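Local atomic coordinates of Non-sulfated chondroitin lyase E66 (PDB entry 3VSN), a protein that cleaves non-sulfated chondroitin as a lyase of the baculovirus occlusion-derived virus envelope and is essential for oral infection of the insect host. Residues A[322-326]-A[604-608]; A[364-368]-A[452-457]. All coordinates share one frame; numbering follows the deposited sequence.

Contact 1: residues A[322-326]-A[604-608]; sequences ADYSK and MSANE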
loop_
_atom_site.group_PDB
_atom_site.type_symbol
_atom_site.label_atom_id
_atom_site.label_comp_id
_atom_site.label_asym_id
_atom_site.label_seq_id
_atom_site.Cartn_x
_atom_site.Cartn_y
_atom_site.Cartn_z
ATOM N N ALA A 322 -11.330 -5.598 3.306
ATOM C CA ALA A 322 -12.026 -4.328 3.403
ATOM C C ALA A 322 -13.232 -4.442 2.479
ATOM O O ALA A 322 -13.102 -4.319 1.259
ATOM C CB ALA A 322 -11.108 -3.192 2.982
ATOM N N ASP A 323 -14.395 -4.717 3.070
ATOM C CA ASP A 323 -15.579 -5.146 2.314
ATOM C C ASP A 323 -16.272 -4.034 1.524
ATOM O O ASP A 323 -16.997 -4.311 0.565
ATOM C CB ASP A 323 -16.595 -5.817 3.243
ATOM C CG ASP A 323 -16.068 -7.097 3.881
ATOM O OD1 ASP A 323 -15.040 -7.652 3.422
ATOM O OD2 ASP A 323 -16.701 -7.549 4.856
ATOM N N TYR A 324 -16.073 -2.788 1.941
ATOM C CA TYR A 324 -16.648 -1.635 1.246
ATOM C C TYR A 324 -15.684 -1.026 0.229
ATOM O O TYR A 324 -16.084 -0.666 -0.881
ATOM C CB TYR A 324 -17.041 -0.553 2.250
ATOM C CG TYR A 324 -18.342 -0.804 2.971
ATOM C CD1 TYR A 324 -19.564 -0.526 2.358
ATOM C CD2 TYR A 324 -18.352 -1.287 4.280
ATOM C CE1 TYR A 324 -20.763 -0.739 3.023
ATOM C CE2 TYR A 324 -19.544 -1.503 4.954
ATOM C CZ TYR A 324 -20.745 -1.226 4.322
ATOM O OH TYR A 324 -21.931 -1.437 4.988
ATOM N N SER A 325 -14.420 -0.895 0.627
ATOM C CA SER A 325 -13.387 -0.275 -0.207
ATOM C C SER A 325 -12.810 -1.265 -1.214
ATOM O O SER A 325 -12.175 -0.862 -2.195
ATOM C CB SER A 325 -12.272 0.292 0.672
ATOM O OG SER A 325 -12.784 1.267 1.565
ATOM N N LYS A 326 -13.041 -2.556 -0.952
ATOM C CA LYS A 326 -12.722 -3.675 -1.863
ATOM C C LYS A 326 -11.231 -4.021 -1.935
ATOM O O LYS A 326 -10.589 -3.845 -2.971
ATOM C CB LYS A 326 -13.315 -3.472 -3.277
ATOM C CG LYS A 326 -14.762 -2.976 -3.325
ATOM C CD LYS A 326 -15.719 -3.873 -2.549
ATOM C CE LYS A 326 -17.152 -3.374 -2.657
ATOM N NZ LYS A 326 -18.119 -4.252 -1.939
ATOM N N MET A 604 -20.574 -13.406 1.143
ATOM C CA MET A 604 -20.850 -11.997 0.866
ATOM C C MET A 604 -21.441 -11.828 -0.530
ATOM O O MET A 604 -21.103 -12.578 -1.445
ATOM C CB MET A 604 -19.591 -11.134 1.010
ATOM C CG MET A 604 -19.839 -9.654 0.756
ATOM S SD MET A 604 -18.401 -8.592 0.945
ATOM C CE MET A 604 -19.017 -7.080 0.202
ATOM N N SER A 605 -22.326 -10.844 -0.676
ATOM C CA SER A 605 -22.913 -10.501 -1.966
ATOM C C SER A 605 -22.203 -9.295 -2.583
ATOM O O SER A 605 -21.910 -8.324 -1.887
ATOM C CB SER A 605 -24.401 -10.189 -1.803
ATOM O OG SER A 605 -24.907 -9.563 -2.966
ATOM N N ALA A 606 -21.944 -9.354 -3.889
ATOM C CA ALA A 606 -21.325 -8.230 -4.598
ATOM C C ALA A 606 -22.277 -7.037 -4.690
ATOM O O ALA A 606 -21.850 -5.920 -4.988
ATOM C CB ALA A 606 -20.849 -8.656 -5.983
ATOM N N ASN A 607 -23.564 -7.287 -4.434
ATOM C CA ASN A 607 -24.562 -6.223 -4.318
ATOM C C ASN A 607 -24.598 -5.602 -2.919
ATOM O O ASN A 607 -25.344 -4.654 -2.676
ATOM C CB ASN A 607 -25.948 -6.743 -4.719
ATOM C CG ASN A 607 -26.013 -7.142 -6.178
ATOM O OD1 ASN A 607 -25.485 -6.442 -7.044
ATOM N ND2 ASN A 607 -26.639 -8.275 -6.458
ATOM N N GLU A 608 -23.784 -6.152 -2.015
ATOM C CA GLU A 608 -23.648 -5.674 -0.630
ATOM C C GLU A 608 -24.933 -5.832 0.191
ATOM O O GLU A 608 -25.202 -5.062 1.119
ATOM C CB GLU A 608 -23.098 -4.236 -0.593
ATOM C CG GLU A 608 -21.747 -4.094 -1.296
ATOM C CD GLU A 608 -21.292 -2.654 -1.472
ATOM O OE1 GLU A 608 -22.147 -1.754 -1.607
ATOM O OE2 GLU A 608 -20.066 -2.420 -1.496
HETATM O O HOH W 1 -19.801 -4.108 -4.474
#
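Lys326 reaches across to Glu608 and overlaps it at the carboxylate, with CE 3.3 Å from Glu608 OE2 and NZ only 2.7 Å from that same oxygen. This is a salt bridge with a hydrogen bond in it; the ammonium meets OE2 on its anti side, 15° out of the carboxylate plane. The lysine chain turns at chi2 (-56°) and then runs straight to its end, a shape that carries NZ back over its own turn to the carbonyl of Asp323. There NZ donates a second bond, 2.7 Å long, to Asp323 O, at a C=O...N angle of 161°. A water 3.0 Å from Lys326 NZ accepts from the ammonium and donates to Ala606 O, tying the ammonium to the turn at 605-608 by a further route. Thr417 O is another acceptor round this nitrogen. Arg345 forms a second salt bridge with Glu608 OE2, and the two positive groups, Lys326 and Arg345, probably favour the charged form of the carboxylate.

Met604, fully extended, adds an apolar contact. Its CE packs 3.4 Å from Asp323 O, with Lys326 NZ also near this methyl, and its SD lies 4.0 Å from Asp323 CB. The carboxylate of Asp323 is engaged elsewhere, OD2 accepting from Leu652 N.

A type I turn from Ser605 to Glu608, closed by Glu608 N to Ser605 O, brings the glutamate round; an ST turn at Ser605 overlaps it. The contact thus joins the hairpin loop between strands 318-322 and 327-331 to the end of strand 600-605, in the C-terminal seven-stranded sheet, with strand 414-421 of another sheet alongside at Asp323 and Ala606.

Contact 2: residues A[364-368]-A[452-457]; sequences MARRI and GMFQLY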
loop_
_atom_site.group_PDB
_atom_site.type_symbol
_atom_site.label_atom_id
_atom_site.label_comp_id
_atom_site.label_asym_id
_atom_site.label_seq_id
_atom_site.Cartn_x
_atom_site.Cartn_y
_atom_site.Cartn_z
ATOM N N MET A 364 -6.013 -5.223 -12.411
ATOM C CA MET A 364 -5.935 -6.627 -12.807
ATOM C C MET A 364 -4.761 -7.419 -12.230
ATOM O O MET A 364 -4.570 -8.580 -12.594
ATOM C CB MET A 364 -5.965 -6.742 -14.337
ATOM C CG MET A 364 -7.315 -6.411 -14.948
ATOM S SD MET A 364 -7.308 -6.493 -16.749
ATOM C CE MET A 364 -6.587 -4.907 -17.162
ATOM N N ALA A 365 -3.979 -6.810 -11.336
ATOM C CA ALA A 365 -2.906 -7.553 -10.662
ATOM C C ALA A 365 -3.510 -8.688 -9.840
ATOM O O ALA A 365 -4.338 -8.453 -8.958
ATOM C CB ALA A 365 -2.068 -6.640 -9.777
ATOM N N ARG A 366 -3.110 -9.914 -10.164
ATOM C CA ARG A 366 -3.538 -11.115 -9.449
ATOM C C ARG A 366 -2.294 -11.952 -9.202
ATOM O O ARG A 366 -1.990 -12.880 -9.955
ATOM C CB ARG A 366 -4.572 -11.905 -10.266
ATOM C CG ARG A 366 -5.800 -11.111 -10.697
ATOM C CD ARG A 366 -6.687 -10.758 -9.513
ATOM N NE ARG A 366 -7.965 -10.192 -9.943
ATOM C CZ ARG A 366 -8.198 -8.891 -10.101
ATOM N NH1 ARG A 366 -7.238 -7.998 -9.872
ATOM N NH2 ARG A 366 -9.395 -8.482 -10.496
ATOM N N ARG A 367 -1.569 -11.599 -8.147
ATOM C CA ARG A 367 -0.208 -12.083 -7.945
ATOM C C ARG A 367 0.073 -12.351 -6.467
ATOM O O ARG A 367 -0.455 -11.666 -5.581
ATOM C CB ARG A 367 0.790 -11.056 -8.518
ATOM C CG ARG A 367 2.260 -11.300 -8.202
ATOM C CD ARG A 367 2.868 -12.474 -8.963
ATOM N NE ARG A 367 4.219 -12.745 -8.472
ATOM C CZ ARG A 367 5.325 -12.147 -8.913
ATOM N NH1 ARG A 367 5.262 -11.246 -9.889
ATOM N NH2 ARG A 367 6.503 -12.457 -8.381
ATOM N N ILE A 368 0.872 -13.378 -6.216
ATOM C CA ILE A 368 1.448 -13.602 -4.902
ATOM C C ILE A 368 2.952 -13.393 -5.022
ATOM O O ILE A 368 3.553 -13.715 -6.053
ATOM C CB ILE A 368 1.113 -15.002 -4.332
ATOM C CG1 ILE A 368 1.691 -16.126 -5.212
ATOM C CG2 ILE A 368 -0.393 -15.144 -4.157
ATOM C CD1 ILE A 368 1.398 -17.532 -4.714
ATOM N N GLY A 452 -0.952 -20.872 -2.173
ATOM C CA GLY A 452 -1.149 -20.478 -3.557
ATOM C C GLY A 452 -2.341 -19.583 -3.806
ATOM O O GLY A 452 -2.962 -19.078 -2.876
ATOM N N MET A 453 -2.659 -19.411 -5.084
ATOM C CA MET A 453 -3.697 -18.494 -5.518
ATOM C C MET A 453 -4.325 -19.034 -6.791
ATOM O O MET A 453 -3.617 -19.332 -7.750
ATOM C CB MET A 453 -3.100 -17.107 -5.791
ATOM C CG MET A 453 -4.120 -16.053 -6.203
ATOM S SD MET A 453 -3.413 -14.743 -7.228
ATOM C CE MET A 453 -3.287 -15.613 -8.794
ATOM N N PHE A 454 -5.649 -19.155 -6.781
ATOM C CA PHE A 454 -6.434 -19.536 -7.948
ATOM C C PHE A 454 -7.011 -18.268 -8.578
ATOM O O PHE A 454 -7.480 -17.382 -7.866
ATOM C CB PHE A 454 -7.556 -20.486 -7.503
ATOM C CG PHE A 454 -8.671 -20.652 -8.499
ATOM C CD1 PHE A 454 -9.807 -19.839 -8.443
ATOM C CD2 PHE A 454 -8.611 -21.649 -9.465
ATOM C CE1 PHE A 454 -10.847 -20.007 -9.344
ATOM C CE2 PHE A 454 -9.647 -21.822 -10.368
ATOM C CZ PHE A 454 -10.765 -21.003 -10.311
ATOM N N GLN A 455 -6.958 -18.181 -9.906
ATOM C CA GLN A 455 -7.537 -17.053 -10.637
ATOM C C GLN A 455 -8.341 -17.542 -11.835
ATOM O O GLN A 455 -7.820 -18.258 -12.689
ATOM C CB GLN A 455 -6.451 -16.068 -11.102
ATOM C CG GLN A 455 -6.958 -14.936 -12.005
ATOM C CD GLN A 455 -7.928 -13.990 -11.307
ATOM O OE1 GLN A 455 -7.800 -13.724 -10.114
ATOM N NE2 GLN A 455 -8.903 -13.473 -12.057
ATOM N N LEU A 456 -9.613 -17.160 -11.879
ATOM C CA LEU A 456 -10.454 -17.407 -13.040
ATOM C C LEU A 456 -11.047 -16.089 -13.521
ATOM O O LEU A 456 -11.684 -15.381 -12.750
ATOM C CB LEU A 456 -11.585 -18.395 -12.707
ATOM C CG LEU A 456 -12.731 -18.535 -13.728
ATOM C CD1 LEU A 456 -12.253 -19.143 -15.042
ATOM C CD2 LEU A 456 -13.890 -19.343 -13.160
ATOM N N TYR A 457 -10.821 -15.761 -14.790
ATOM C CA TYR A 457 -11.579 -14.704 -15.439
ATOM C C TYR A 457 -12.558 -15.382 -16.376
ATOM O O TYR A 457 -12.179 -16.294 -17.113
ATOM C CB TYR A 457 -10.685 -13.807 -16.292
ATOM C CG TYR A 457 -9.817 -12.789 -15.587
ATOM C CD1 TYR A 457 -10.367 -11.658 -14.971
ATOM C CD2 TYR A 457 -8.432 -12.913 -15.613
ATOM C CE1 TYR A 457 -9.551 -10.703 -14.367
ATOM C CE2 TYR A 457 -7.612 -11.973 -15.015
ATOM C CZ TYR A 457 -8.172 -10.869 -14.394
ATOM O OH TYR A 457 -7.339 -9.939 -13.800
#
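Arg366 meets Tyr457 over one face of its guanidinium and Gln455 at the edge. Tyr457 OH sits 3.8 Å above the guanidinium plane and over its centre, with the phenol ring and guanidinium planes 37° apart. Gln455 OE1 instead approaches in the guanidinium plane, although the amide itself is turned by 70°. That oxygen touches the aliphatic part of the arginine, 3.2 Å from Arg366 CD, and no hydrogen bond crosses between the segments. The polar ends are satisfied by neighbours: Gln455 OE1 bonds to Thr446, Tyr457 OH to Gly388 O, and Ser444 OG serves both Arg366 NE and Gln455 NE2.

A bend at chi2 folds the arginine back toward its own backbone, where NH1 donates to Ala365 O over 3.1 Å. The acceptor is in the guanidinium plane, whereas the nitrogen stands above the carbonyl plane; this bond helps fix the group's rotation. Gln455 NE2 in turn lies over a face of the Tyr457 ring, 3.4 Å above its plane. The phenol oxygen also packs against Met364, 3.5 Å from its CB, the two side chains crossing at about a right angle.

Farther along, the extended Met453 hooks at its end, and its CE touches Arg366 O (3.2 Å) as a van der Waals contact; the hydrogen bond to that carbonyl comes from Tyr554 OH. Ile368 and Met453 run past each other in opposite directions, meeting at CG2 and CB (3.7 Å).

The segments run nearly antiparallel, 167° apart, yet belong to different sheets: 364-368 leads into 367-370, an outer strand of the four-stranded sheet beside 335-340, and 452-461 lies inside a seven-stranded sheet between 440-449 and 550-558. The two sheets meet here mainly through side chains.

Contacts 1 and 2 are separate: their centres lie about 18 Å apart and their nearest atoms about 9 Å, without touching. Both draw on the same four-stranded antiparallel sheet, from its opposite outer strands. Contact 1 uses the turn following strand 318-322, and contact 2 uses strand 367-370. Each joins that sheet to a different seven-stranded one, contact 1 to the sheet holding 600-605 and contact 2 to the sheet holding 452-461. In sequence, 364-368 and 452-457 both fall between the two segments of contact 1. Both contacts are buried and away from the catalytic residues Asn191, His246, Tyr254 and Arg300 and from Glu350, so they concern how the beta-rich part is assembled.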